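Local coordinates for protein VP35 (Myotis lucifugus, PDB 6DKU) that is a homologue of filoviral VP35 found in the bat genome, represented here by its interferon inhibitory domain, and probably antagonises interferon responses, at residues A[105-108]-A[109-113]; A[116-120]-A[121-125]. The protein carries 1 engineered substitution. All coordinates share one frame; numbering follows the deposited sequence.

Contact 1. Residues A[105-108]-A[109-113]; sequences GPKT and LGRGW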
ATOM      1  N   GLY A 105       8.497  16.324  -3.391  1.00 99.44           N
ATOM      2  CA  GLY A 105       9.303  15.380  -4.124  1.00104.15           C
ATOM      3  C   GLY A 105       9.006  13.936  -3.787  1.00100.85           C
ATOM      4  O   GLY A 105       7.873  13.567  -3.466  1.00103.82           O
ATOM      5  N   PRO A 106      10.034  13.089  -3.848  1.00101.82           N
ATOM      6  CA  PRO A 106       9.818  11.639  -3.736  1.00102.83           C
ATOM      7  C   PRO A 106       9.184  11.176  -2.429  1.00 97.63           C
ATOM      8  O   PRO A 106       9.878  10.969  -1.429  1.00105.83           O
ATOM      9  CB  PRO A 106      11.236  11.069  -3.897  1.00105.66           C
ATOM     10  CG  PRO A 106      11.973  12.106  -4.675  1.00106.12           C
ATOM     11  CD  PRO A 106      11.428  13.418  -4.194  1.00103.79           C
ATOM     12  N   LYS A 107       7.861  10.994  -2.436  1.00 82.68           N
ATOM     13  CA  LYS A 107       7.152  10.331  -1.338  1.00 68.51           C
ATOM     14  C   LYS A 107       7.037   8.850  -1.692  1.00 72.02           C
ATOM     15  O   LYS A 107       6.004   8.359  -2.152  1.00 61.79           O
ATOM     16  CB  LYS A 107       5.787  10.966  -1.105  1.00 66.58           C
ATOM     17  CG  LYS A 107       5.792  12.132  -0.136  1.00 64.28           C
ATOM     18  CD  LYS A 107       6.089  13.447  -0.850  1.00 82.23           C
ATOM     19  CE  LYS A 107       5.048  13.769  -1.917  1.00 84.04           C
ATOM     20  NZ  LYS A 107       5.107  15.205  -2.330  1.00 96.22           N
ATOM     21  N   THR A 108       8.132   8.131  -1.461  1.00 77.06           N
ATOM     22  CA  THR A 108       8.290   6.779  -1.974  1.00 65.99           C
ATOM     23  C   THR A 108       7.596   5.744  -1.096  1.00 66.69           C
ATOM     24  O   THR A 108       7.461   5.913   0.120  1.00 81.57           O
ATOM     25  CB  THR A 108       9.780   6.446  -2.110  1.00 68.36           C
ATOM     26  OG1 THR A 108       9.948   5.039  -2.297  1.00 83.93           O
ATOM     27  CG2 THR A 108      10.580   6.920  -0.898  1.00 58.72           C
ATOM     28  N   LEU A 109       7.146   4.657  -1.733  1.00 59.77           N
ATOM     29  CA  LEU A 109       6.639   3.523  -0.966  1.00 53.13           C
ATOM     30  C   LEU A 109       7.738   2.928  -0.097  1.00 59.95           C
ATOM     31  O   LEU A 109       7.490   2.521   1.044  1.00 70.05           O
ATOM     32  CB  LEU A 109       6.067   2.452  -1.898  1.00 50.20           C
ATOM     33  CG  LEU A 109       4.691   2.654  -2.527  1.00 52.12           C
ATOM     34  CD1 LEU A 109       4.210   1.357  -3.147  1.00 46.29           C
ATOM     35  CD2 LEU A 109       3.688   3.164  -1.511  1.00 48.14           C
ATOM     36  N   GLY A 110       8.966   2.875  -0.625  1.00 68.55           N
ATOM     37  CA  GLY A 110      10.078   2.334   0.137  1.00 68.06           C
ATOM     38  C   GLY A 110      10.323   3.065   1.441  1.00 71.41           C
ATOM     39  O   GLY A 110      10.678   2.446   2.449  1.00 75.74           O
ATOM     40  N   ARG A 111      10.127   4.382   1.452  1.00 57.47           N
ATOM     41  CA  ARG A 111      10.274   5.137   2.688  1.00 64.70           C
ATOM     42  C   ARG A 111       9.040   5.044   3.591  1.00 63.75           C
ATOM     43  O   ARG A 111       8.922   5.825   4.544  1.00 61.69           O
ATOM     44  CB  ARG A 111      10.607   6.602   2.377  1.00 84.97           C
ATOM     45  CG  ARG A 111      11.618   7.236   3.351  1.00108.45           C
ATOM     46  CD  ARG A 111      11.255   8.678   3.710  1.00111.13           C
ATOM     47  NE  ARG A 111      10.765   9.415   2.548  1.00117.87           N
ATOM     48  CZ  ARG A 111      10.176  10.607   2.607  1.00116.81           C
ATOM     49  NH1 ARG A 111       9.994  11.204   3.778  1.00113.30           N
ATOM     50  NH2 ARG A 111       9.760  11.194   1.493  1.00120.45           N
ATOM     51  N   GLY A 112       8.119   4.119   3.306  1.00 49.47           N
ATOM     52  CA  GLY A 112       7.028   3.803   4.202  1.00 40.03           C
ATOM     53  C   GLY A 112       5.715   4.504   3.922  1.00 54.18           C
ATOM     54  O   GLY A 112       4.719   4.179   4.582  1.00 53.37           O
ATOM     55  N   TRP A 113       5.675   5.458   2.987  1.00 49.09           N
ATOM     56  CA  TRP A 113       4.407   6.101   2.662  1.00 52.19           C
ATOM     57  C   TRP A 113       3.419   5.071   2.135  1.00 53.30           C
ATOM     58  O   TRP A 113       3.800   4.060   1.542  1.00 58.63           O
ATOM     59  CB  TRP A 113       4.600   7.209   1.624  1.00 62.65           C
ATOM     60  CG  TRP A 113       5.431   8.355   2.112  1.00 63.66           C
ATOM     61  CD1 TRP A 113       6.732   8.606   1.800  1.00 58.38           C
ATOM     62  CD2 TRP A 113       5.022   9.403   3.003  1.00 57.39           C
ATOM     63  NE1 TRP A 113       7.158   9.736   2.438  1.00 61.22           N
ATOM     64  CE2 TRP A 113       6.130  10.247   3.184  1.00 58.96           C
ATOM     65  CE3 TRP A 113       3.834   9.698   3.674  1.00 63.48           C
ATOM     66  CZ2 TRP A 113       6.086  11.373   4.003  1.00 54.55           C
ATOM     67  CZ3 TRP A 113       3.791  10.813   4.485  1.00 69.82           C
ATOM     68  CH2 TRP A 113       4.913  11.640   4.641  1.00 63.06           C
TER
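Arg111 folds back along the chain and donates from NH2 to the carbonyl O of Pro106, 2.9 Å away. The oxygen lies nearly in the guanidinium plane, but the bond is bent, with an N-H...O angle of 146°, and NH2 stands tilted from the carbonyl plane. Three further hydrogen bonds centre on Thr108. Its OG1, held anti to the backbone N (chi1 166°), accepts from Gly110 N at 2.9 Å, while its carbonyl O receives weak bonds from Arg111 N and Trp113 N, each at 3.4 Å. Nonpolar contact accompanies these bonds: Thr108 CG2 packs 3.3 Å from Arg111 CB, the two side chains crossing at about a right angle. Lys107 CG sits over one face of the Trp113 indole, a CH-pi contact 3.9 Å from the five-membered ring centroid. Bends at chi2 and chi3 carry the lysine onward, and NZ is hydrogen-bonded to Pro103 O. The indole meets Thr108 O edge-on through CD1, whereas its NE1 edge lies under a face of the Arg111 guanidinium, a contact of two donors, not a hydrogen bond. The Thr108 OG1 bond makes an ST turn, which leads into a type I beta turn from Leu109 to Gly112. With Gly112 left-handed, its N bonded to Leu109 O, and the weak Trp113 N bond to Thr108 O, the pattern resembles a Schellman motif, though without a regular helix before it.

Contact 2. Residues A[116-120]-A[121-125]; sequences IYLTP and EGSLG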
ATOM      1  N   ILE A 116      -1.053   9.396  -0.034  1.00 52.93           N
ATOM      2  CA  ILE A 116      -1.097  10.847   0.009  1.00 54.31           C
ATOM      3  C   ILE A 116      -2.563  11.225  -0.173  1.00 57.51           C
ATOM      4  O   ILE A 116      -3.104  11.127  -1.282  1.00 60.79           O
ATOM      5  CB  ILE A 116      -0.213  11.478  -1.069  1.00 46.24           C
ATOM      6  CG1 ILE A 116       1.229  10.995  -0.931  1.00 54.67           C
ATOM      7  CG2 ILE A 116      -0.251  12.981  -0.954  1.00 61.90           C
ATOM      8  CD1 ILE A 116       1.712  10.845   0.493  1.00 62.45           C
ATOM      9  N   TYR A 117      -3.224  11.615   0.915  1.00 52.04           N
ATOM     10  CA  TYR A 117      -4.612  12.048   0.826  1.00 57.62           C
ATOM     11  C   TYR A 117      -4.689  13.476   0.308  1.00 71.66           C
ATOM     12  O   TYR A 117      -3.892  14.333   0.697  1.00 69.41           O
ATOM     13  CB  TYR A 117      -5.296  11.974   2.188  1.00 65.04           C
ATOM     14  CG  TYR A 117      -5.627  10.578   2.644  1.00 56.16           C
ATOM     15  CD1 TYR A 117      -6.632   9.845   2.035  1.00 55.73           C
ATOM     16  CD2 TYR A 117      -4.942  10.001   3.698  1.00 53.84           C
ATOM     17  CE1 TYR A 117      -6.932   8.566   2.460  1.00 64.60           C
ATOM     18  CE2 TYR A 117      -5.233   8.732   4.129  1.00 56.56           C
ATOM     19  CZ  TYR A 117      -6.226   8.018   3.512  1.00 62.43           C
ATOM     20  OH  TYR A 117      -6.503   6.751   3.956  1.00 64.22           O
ATOM     21  N   LEU A 118      -5.666  13.731  -0.559  1.00 84.44           N
ATOM     22  CA  LEU A 118      -5.911  15.056  -1.125  1.00 79.56           C
ATOM     23  C   LEU A 118      -7.182  15.628  -0.510  1.00 81.36           C
ATOM     24  O   LEU A 118      -8.283  15.129  -0.767  1.00 81.41           O
ATOM     25  CB  LEU A 118      -6.004  14.976  -2.646  1.00 76.37           C
ATOM     26  CG  LEU A 118      -4.724  15.416  -3.341  1.00 76.71           C
ATOM     27  CD1 LEU A 118      -4.665  16.941  -3.376  1.00 93.97           C
ATOM     28  CD2 LEU A 118      -3.507  14.837  -2.606  1.00 75.48           C
ATOM     29  N   THR A 119      -7.019  16.665   0.310  1.00 92.51           N
ATOM     30  CA  THR A 119      -8.102  17.349   0.995  1.00102.92           C
ATOM     31  C   THR A 119      -8.169  18.799   0.532  1.00103.55           C
ATOM     32  O   THR A 119      -7.152  19.369   0.122  1.00 89.73           O
ATOM     33  CB  THR A 119      -7.921  17.317   2.518  1.00 98.08           C
ATOM     34  OG1 THR A 119      -7.079  18.408   2.908  1.00 98.57           O
ATOM     35  CG2 THR A 119      -7.289  16.003   2.958  1.00 86.86           C
ATOM     36  N   PRO A 120      -9.356  19.411   0.573  1.00114.26           N
ATOM     37  CA  PRO A 120      -9.495  20.784   0.063  1.00117.80           C
ATOM     38  C   PRO A 120      -8.568  21.787   0.720  1.00123.95           C
ATOM     39  O   PRO A 120      -8.145  22.735   0.051  1.00134.69           O
ATOM     40  CB  PRO A 120     -10.970  21.102   0.328  1.00110.54           C
ATOM     41  CG  PRO A 120     -11.634  19.766   0.229  1.00111.53           C
ATOM     42  CD  PRO A 120     -10.665  18.795   0.846  1.00110.12           C
ATOM     43  N   GLU A 121      -8.203  21.609   1.984  1.00119.75           N
ATOM     44  CA  GLU A 121      -7.169  22.429   2.607  1.00129.95           C
ATOM     45  C   GLU A 121      -6.112  21.503   3.202  1.00127.80           C
ATOM     46  O   GLU A 121      -6.101  21.221   4.396  1.00132.69           O
ATOM     47  CB  GLU A 121      -7.762  23.410   3.665  1.00137.68           C
ATOM     48  CG  GLU A 121      -6.710  24.111   4.553  1.00139.03           C
ATOM     49  CD  GLU A 121      -7.154  25.469   5.133  1.00136.35           C
ATOM     50  OE1 GLU A 121      -6.346  26.102   5.855  1.00130.93           O
ATOM     51  OE2 GLU A 121      -8.290  25.917   4.858  1.00137.32           O
ATOM     52  N   GLY A 122      -5.205  21.033   2.357  1.00122.59           N
ATOM     53  CA  GLY A 122      -4.066  20.257   2.805  1.00124.29           C
ATOM     54  C   GLY A 122      -3.878  18.994   1.979  1.00113.15           C
ATOM     55  O   GLY A 122      -4.775  18.512   1.297  1.00113.79           O
ATOM     56  N   SER A 123      -2.648  18.487   2.054  1.00 91.85           N
ATOM     57  CA  SER A 123      -2.231  17.240   1.420  1.00 78.74           C
ATOM     58  C   SER A 123      -1.604  16.387   2.522  1.00 85.56           C
ATOM     59  O   SER A 123      -0.421  16.542   2.838  1.00 90.90           O
ATOM     60  CB  SER A 123      -1.249  17.510   0.287  1.00 74.81           C
ATOM     61  OG  SER A 123      -1.364  16.541  -0.750  1.00 93.29           O
ATOM     62  N   LEU A 124      -2.403  15.504   3.114  1.00 82.08           N
ATOM     63  CA  LEU A 124      -2.016  14.755   4.303  1.00 77.28           C
ATOM     64  C   LEU A 124      -1.535  13.368   3.912  1.00 71.04           C
ATOM     65  O   LEU A 124      -2.189  12.677   3.128  1.00 70.12           O
ATOM     66  CB  LEU A 124      -3.186  14.648   5.279  1.00 70.97           C
ATOM     67  CG  LEU A 124      -3.915  15.953   5.610  1.00 70.00           C
ATOM     68  CD1 LEU A 124      -4.865  15.750   6.785  1.00 67.88           C
ATOM     69  CD2 LEU A 124      -2.923  17.066   5.903  1.00 66.44           C
ATOM     70  N   GLY A 125      -0.404  12.960   4.475  1.00 65.64           N
ATOM     71  CA  GLY A 125       0.199  11.672   4.166  1.00 54.71           C
ATOM     72  C   GLY A 125      -0.011  10.675   5.278  1.00 52.80           C
ATOM     73  O   GLY A 125       0.006  11.020   6.463  1.00 55.44           O
TER
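Thr119 grips the carbonyl O of Gly122 with two donors at the closed end of a beta hairpin. Its backbone N gives a bond of 3.1 Å to Gly122 O, with an N-H...O angle of 148°. A chi1 of 85° sets OG1 between the backbone N and carbonyl carbon, from where it donates to Gly122 O at 2.8 Å, standing well above the carbonyl plane. The oxygen is thus shared by a backbone and a side-chain donor. Pro120 and Glu121 make the connection between the strands, and the glutamate chain extends away from it. Further along, Tyr117 N donates to Leu124 O at 2.7 Å; the return bond, Leu124 N to Tyr117 O, is weak at 3.1 Å. Tyr117 O is also approached by Ser123 CA in a CA-H...O contact of 3.4 Å. Leu124 O lies at the edge of the Tyr117 ring, near its plane. On the face carrying Ile116 and Leu118, Ser123 OG meets hydrocarbon, 3.3 Å from Leu118 CD2 and 3.7 Å from Ile116 CG2. The other face bears Tyr117, Thr119 and Leu124, with Tyr117 also resting on Ile91 and Tyr95. Strand 82-84 runs parallel to the first hairpin strand; backbone hydrogen bonds join Ile116 to Pro81 and Thr83, Leu118 to Thr83 and Val85, and Gly125 to Arg100 of strand 100-101, so the hairpin occupies the middle of the four-stranded sheet.

In the fold
Contact 1 closes before contact 2 opens along the chain, and their centres lie about 16 Å apart. Strand 113-119 connects them: its first residue, Trp113, ends the loop that follows strand 100-101, and its far end enters the hairpin of contact 2. The two touch directly, Trp113 CZ3 packing 3.7 Å from Gly125 CA. Contact 1 lies nearer the chain centre, where Gly110 O is hydrogen-bonded to the side chain of Gln70, in helix 61-71, whereas contact 2 lies about 17 Å from that centre, between strands 82-84 and 100-101. Contact 1 thus lies where the loop before strand 113-119 meets the helices, and contact 2 at the turn end of that strand in the mixed sheet.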